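Thioredoxin reductase (Clostridium acetobutylicum ATCC 824, PDB 6GNA) probably passes electrons from ferredoxin through its bound FAD to the disulfide of thioredoxin, without using a pyridine nucleotide. Local coordinates at residues A[133-138]-A[157-162]; A[21-26]-A[75-80]. All blocks are in the same frame, centred on the assembly; numbering follows the deposited sequence.

Contact 1. Residues A[133-138]-A[157-162]; sequences YCATCD and ESEANY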
loop_
_atom_site.group_PDB
_atom_site.type_symbol
_atom_site.label_atom_id
_atom_site.label_comp_id
_atom_site.label_asym_id
_atom_site.label_seq_id
_atom_site.Cartn_x
_atom_site.Cartn_y
_atom_site.Cartn_z
ATOM N N TYR A 133 -15.272 19.880 18.690
ATOM C CA TYR A 133 -14.327 18.783 18.826
ATOM C C TYR A 133 -13.031 19.189 19.515
ATOM O O TYR A 133 -12.108 18.363 19.620
ATOM C CB TYR A 133 -14.034 18.207 17.437
ATOM C CG TYR A 133 -15.273 17.631 16.805
ATOM C CD1 TYR A 133 -15.873 16.492 17.339
ATOM C CD2 TYR A 133 -15.859 18.227 15.702
ATOM C CE1 TYR A 133 -17.022 15.955 16.772
ATOM C CE2 TYR A 133 -17.012 17.697 15.129
ATOM C CZ TYR A 133 -17.578 16.554 15.665
ATOM O OH TYR A 133 -18.726 16.033 15.095
ATOM N N CYS A 134 -12.915 20.440 19.940
ATOM C CA CYS A 134 -11.750 20.896 20.687
ATOM C C CYS A 134 -12.216 21.854 21.775
ATOM O O CYS A 134 -12.594 22.997 21.484
ATOM C CB CYS A 134 -10.769 21.596 19.758
ATOM S SG CYS A 134 -9.257 22.016 20.633
ATOM N N ALA A 135 -12.164 21.402 23.025
ATOM C CA ALA A 135 -12.640 22.225 24.130
ATOM C C ALA A 135 -11.682 23.373 24.421
ATOM O O ALA A 135 -12.112 24.516 24.618
ATOM C CB ALA A 135 -12.852 21.369 25.378
ATOM N N THR A 136 -10.381 23.093 24.474
ATOM C CA THR A 136 -9.419 24.147 24.781
ATOM C C THR A 136 -9.412 25.223 23.700
ATOM O O THR A 136 -9.214 26.406 24.003
ATOM C CB THR A 136 -8.025 23.550 24.965
ATOM O OG1 THR A 136 -7.646 22.833 23.785
ATOM C CG2 THR A 136 -8.003 22.583 26.134
ATOM N N CYS A 137 -9.638 24.832 22.444
ATOM C CA CYS A 137 -9.694 25.796 21.351
ATOM C C CYS A 137 -10.832 26.800 21.553
ATOM O O CYS A 137 -10.655 28.007 21.344
ATOM C CB CYS A 137 -9.865 25.049 20.018
ATOM S SG CYS A 137 -8.648 23.684 19.625
ATOM N N ASP A 138 -12.006 26.325 21.975
ATOM C CA ASP A 138 -13.186 27.168 22.107
ATOM C C ASP A 138 -13.383 27.685 23.518
ATOM O O ASP A 138 -14.418 28.297 23.796
ATOM C CB ASP A 138 -14.450 26.409 21.681
ATOM C CG ASP A 138 -14.458 26.062 20.212
ATOM O OD1 ASP A 138 -13.536 26.497 19.490
ATOM O OD2 ASP A 138 -15.392 25.351 19.781
ATOM N N GLU A 157 -9.365 14.509 29.612
ATOM C CA GLU A 157 -9.330 14.880 31.026
ATOM C C GLU A 157 -8.568 16.182 31.225
ATOM O O GLU A 157 -8.982 17.040 32.008
ATOM C CB GLU A 157 -8.692 13.767 31.861
ATOM C CG GLU A 157 -9.420 12.431 31.797
ATOM C CD GLU A 157 -8.708 11.318 32.544
ATOM O OE1 GLU A 157 -7.741 11.624 33.289
ATOM O OE2 GLU A 157 -9.109 10.145 32.364
ATOM N N SER A 158 -7.449 16.350 30.514
ATOM C CA SER A 158 -6.699 17.599 30.612
ATOM C C SER A 158 -7.524 18.773 30.108
ATOM O O SER A 158 -7.449 19.881 30.650
ATOM C CB SER A 158 -5.403 17.492 29.804
ATOM O OG SER A 158 -4.567 16.463 30.302
ATOM N N GLU A 159 -8.316 18.557 29.064
ATOM C CA GLU A 159 -9.122 19.655 28.550
ATOM C C GLU A 159 -10.200 20.030 29.550
ATOM O O GLU A 159 -10.483 21.214 29.743
ATOM C CB GLU A 159 -9.735 19.276 27.203
ATOM C CG GLU A 159 -8.691 19.023 26.110
ATOM C CD GLU A 159 -9.255 19.103 24.718
ATOM O OE1 GLU A 159 -10.075 20.000 24.471
ATOM O OE2 GLU A 159 -8.871 18.276 23.857
ATOM N N ALA A 160 -10.812 19.033 30.189
ATOM C CA ALA A 160 -11.785 19.318 31.244
ATOM C C ALA A 160 -11.158 20.138 32.364
ATOM O O ALA A 160 -11.771 21.082 32.872
ATOM C CB ALA A 160 -12.326 18.002 31.805
ATOM N N ASN A 161 -9.949 19.767 32.790
ATOM C CA ASN A 161 -9.288 20.515 33.855
ATOM C C ASN A 161 -9.053 21.959 33.444
ATOM O O ASN A 161 -9.218 22.878 34.256
ATOM C CB ASN A 161 -7.971 19.845 34.241
ATOM C CG ASN A 161 -8.179 18.510 34.910
ATOM O OD1 ASN A 161 -9.215 18.277 35.533
ATOM N ND2 ASN A 161 -7.213 17.616 34.755
ATOM N N TYR A 162 -8.638 22.177 32.197
ATOM C CA TYR A 162 -8.427 23.539 31.727
ATOM C C TYR A 162 -9.739 24.310 31.696
ATOM O O TYR A 162 -9.795 25.477 32.098
ATOM C CB TYR A 162 -7.788 23.513 30.336
ATOM C CG TYR A 162 -7.517 24.890 29.777
ATOM C CD1 TYR A 162 -6.463 25.658 30.260
ATOM C CD2 TYR A 162 -8.314 25.431 28.776
ATOM C CE1 TYR A 162 -6.211 26.924 29.763
ATOM C CE2 TYR A 162 -8.070 26.703 28.275
ATOM C CZ TYR A 162 -7.014 27.442 28.772
ATOM O OH TYR A 162 -6.753 28.704 28.283
#
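Thr136 and Glu159 bring the two backbones closest, with their CA atoms 5.9 Å apart, where the weakly bonded helical turn at about 135-138 lies beside helix 155-163. Glu159 carries the contact. Its CG is anti to its own carbonyl carbon (chi1 -63°) and the chain beyond is extended, which carries the carboxylate across to that turn. OE1 takes two backbone amides. Thr136 N donates to Glu159 OE1 at 3.1 Å, fairly straight, from the anti side and 32° out of the carboxylate plane. Ala135 N also donates to Glu159 OE1, at 2.9 Å, but this bond is bent and weak. The side chain of Thr136 crosses that of Glu159 at about a right angle, and its methyl CG2 rests 3.6 Å from Glu159 CG. Thr136 CG2 also meets the Tyr162 ring obliquely, 3.9 Å from CD2. The amides would probably stabilise negative charge on Glu159, while Glu155, close to OE2, may raise the pKa of one of the pair. The amides lie within the loop of the CxxC pair Cys134-Cys137, as in the redox-active disulfide of thioredoxin reductases. Helix 155-163 follows strand 146-151 of the parallel sheet 131-132, 216-220, 146-151, 169-174 and 186-188. In classical thioredoxin reductases this domain binds NADPH.

Contact 2. Residues A[21-26]-A[75-80]; sequences SAINAK and MGIQIE
Lys26 meets the flat peptide group that joins Met75 to Gly76, and no aromatic ring takes part in the contact. Lys26 NZ makes a hydrogen bond to Met75 O in the carbonyl plane, at 3.2 Å and a C=O...N angle of 158°. The lysine is poorly ordered, so this bond is tentative and its closest carbon approach to Ile77 doubtful. Two other carbonyl oxygens touch methyl groups: Ala22 O lies 3.6 Å from Ile77 CD1, and Ile23 O is as far from Met75 CE. Met75, Ile77, Ala22 and Ile23 pack through carbon and sulfur. Ile77 sends CD1 to the helix, 3.9 Å from Ala22 CB and 4.0 Å from Ile23 CG2. Met75 crosses Ile23 at about a right angle, with SD 3.7 Å from Ile23 CB. Gly76, with positive phi, is the C-prime residue of a Schellman motif that ends helix 61-74. Asn52 of the second subunit packs on Ile23, and Tyr57 of that subunit on Met75. Helix 16-25 follows strand 9-12 and the Gly13, Gly15, Gly18 turn, consistent with a Rossmann-type FAD-binding fold; strand 79-80 is the edge strand beside 32-35. Apolar packing therefore joins the helix to the loop before that strand. The lysine adds a tentative bond at the exposed side, where its positive charge would probably suit a carbonyl at a helix C-terminal end.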
loop_
_atom_site.group_PDB
_atom_site.type_symbol
_atom_site.label_atom_id
_atom_site.label_comp_id
_atom_site.label_asym_id
_atom_site.label_seq_id
_atom_site.Cartn_x
_atom_site.Cartn_y
_atom_site.Cartn_z
ATOM N N SER A 21 5.477 6.156 7.145
ATOM C CA SER A 21 5.916 7.424 6.578
ATOM C C SER A 21 7.243 7.869 7.186
ATOM O O SER A 21 8.177 8.255 6.472
ATOM C CB SER A 21 4.853 8.489 6.824
ATOM O OG SER A 21 3.683 8.278 6.055
ATOM N N ALA A 22 7.345 7.817 8.510
ATOM C CA ALA A 22 8.533 8.330 9.187
ATOM C C ALA A 22 9.808 7.604 8.754
ATOM O O ALA A 22 10.840 8.242 8.530
ATOM C CB ALA A 22 8.340 8.262 10.699
ATOM N N ILE A 23 9.784 6.265 8.684
ATOM C CA ILE A 23 11.015 5.548 8.343
ATOM C C ILE A 23 11.419 5.789 6.896
ATOM O O ILE A 23 12.588 5.594 6.541
ATOM C CB ILE A 23 10.937 4.047 8.666
ATOM C CG1 ILE A 23 9.932 3.316 7.778
ATOM C CG2 ILE A 23 10.604 3.834 10.133
ATOM C CD1 ILE A 23 9.979 1.799 7.955
ATOM N N ASN A 24 10.479 6.195 6.049
ATOM C CA ASN A 24 10.791 6.511 4.661
ATOM C C ASN A 24 11.149 7.971 4.457
ATOM O O ASN A 24 11.823 8.300 3.479
ATOM C CB ASN A 24 9.619 6.119 3.759
ATOM C CG ASN A 24 9.592 4.646 3.488
ATOM O OD1 ASN A 24 10.324 4.162 2.607
ATOM N ND2 ASN A 24 8.798 3.904 4.264
ATOM N N ALA A 25 10.733 8.855 5.364
ATOM C CA ALA A 25 11.067 10.267 5.246
ATOM C C ALA A 25 12.444 10.581 5.808
ATOM O O ALA A 25 13.062 11.566 5.392
ATOM C CB ALA A 25 10.022 11.102 5.977
ATOM N N LYS A 26 12.943 9.782 6.751
ATOM C CA LYS A 26 14.288 10.001 7.270
ATOM C C LYS A 26 15.324 9.712 6.194
ATOM O O LYS A 26 16.184 8.841 6.356
ATOM C CB LYS A 26 14.544 9.149 8.511
ATOM C CG LYS A 26 13.753 9.608 9.712
ATOM C CD LYS A 26 14.576 9.535 10.984
ATOM C CE LYS A 26 15.624 10.620 11.064
ATOM N NZ LYS A 26 16.273 10.592 12.400
ATOM N N MET A 75 16.141 4.066 14.310
ATOM C CA MET A 75 16.330 5.144 13.349
ATOM C C MET A 75 16.255 6.532 13.974
ATOM O O MET A 75 16.197 7.524 13.240
ATOM C CB MET A 75 15.309 5.029 12.228
ATOM C CG MET A 75 15.499 3.763 11.436
ATOM S SD MET A 75 14.369 3.610 10.059
ATOM C CE MET A 75 15.132 4.709 8.871
ATOM N N GLY A 76 16.246 6.629 15.297
ATOM C CA GLY A 76 16.244 7.931 15.935
ATOM C C GLY A 76 14.978 8.725 15.713
ATOM O O GLY A 76 15.021 9.956 15.690
ATOM N N ILE A 77 13.852 8.047 15.519
ATOM C CA ILE A 77 12.556 8.684 15.330
ATOM C C ILE A 77 11.840 8.648 16.664
ATOM O O ILE A 77 11.621 7.570 17.223
ATOM C CB ILE A 77 11.733 7.934 14.275
ATOM C CG1 ILE A 77 12.375 8.114 12.905
ATOM C CG2 ILE A 77 10.279 8.409 14.270
ATOM C CD1 ILE A 77 11.862 7.165 11.853
ATOM N N GLN A 78 11.460 9.817 17.159
ATOM C CA GLN A 78 10.692 9.930 18.389
ATOM C C GLN A 78 9.280 10.386 18.061
ATOM O O GLN A 78 9.039 11.032 17.040
ATOM C CB GLN A 78 11.337 10.927 19.350
ATOM C CG GLN A 78 12.700 10.493 19.866
ATOM C CD GLN A 78 13.826 10.818 18.905
ATOM O OE1 GLN A 78 13.770 11.810 18.175
ATOM N NE2 GLN A 78 14.857 9.979 18.898
ATOM N N ILE A 79 8.344 10.006 18.915
ATOM C CA ILE A 79 6.958 10.429 18.802
ATOM C C ILE A 79 6.772 11.640 19.700
ATOM O O ILE A 79 7.084 11.594 20.895
ATOM C CB ILE A 79 5.987 9.309 19.214
ATOM C CG1 ILE A 79 6.232 8.023 18.402
ATOM C CG2 ILE A 79 4.543 9.791 19.088
ATOM C CD1 ILE A 79 6.368 8.221 16.925
ATOM N N GLU A 80 6.253 12.719 19.127
ATOM C CA GLU A 80 5.850 13.881 19.914
ATOM C C GLU A 80 4.454 13.607 20.467
ATOM O O GLU A 80 3.477 13.577 19.713
ATOM C CB GLU A 80 5.872 15.139 19.049
ATOM C CG GLU A 80 5.712 16.428 19.837
ATOM C CD GLU A 80 6.939 16.767 20.665
ATOM O OE1 GLU A 80 8.048 16.329 20.293
ATOM O OE2 GLU A 80 6.790 17.469 21.690
#

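Overall arrangement
Contact 1 and contact 2 share no helix or strand. Their centres are 29 Å apart, and their nearest atoms are about 14 Å apart. Contact 1 is largely buried, in the domain that carries the disulfide. Contact 2 is partly buried, beside another parallel sheet, and its surroundings include the second subunit. Each involves a helix lying against a parallel sheet: 155-163 in contact 1, 16-25 in contact 2. The chemistry differs: in contact 1 a carboxylate grips backbone amides inside the disulfide loop, whereas in contact 2 apolar side chains do most of the work and an exposed amine binds a carbonyl just beyond a helix end.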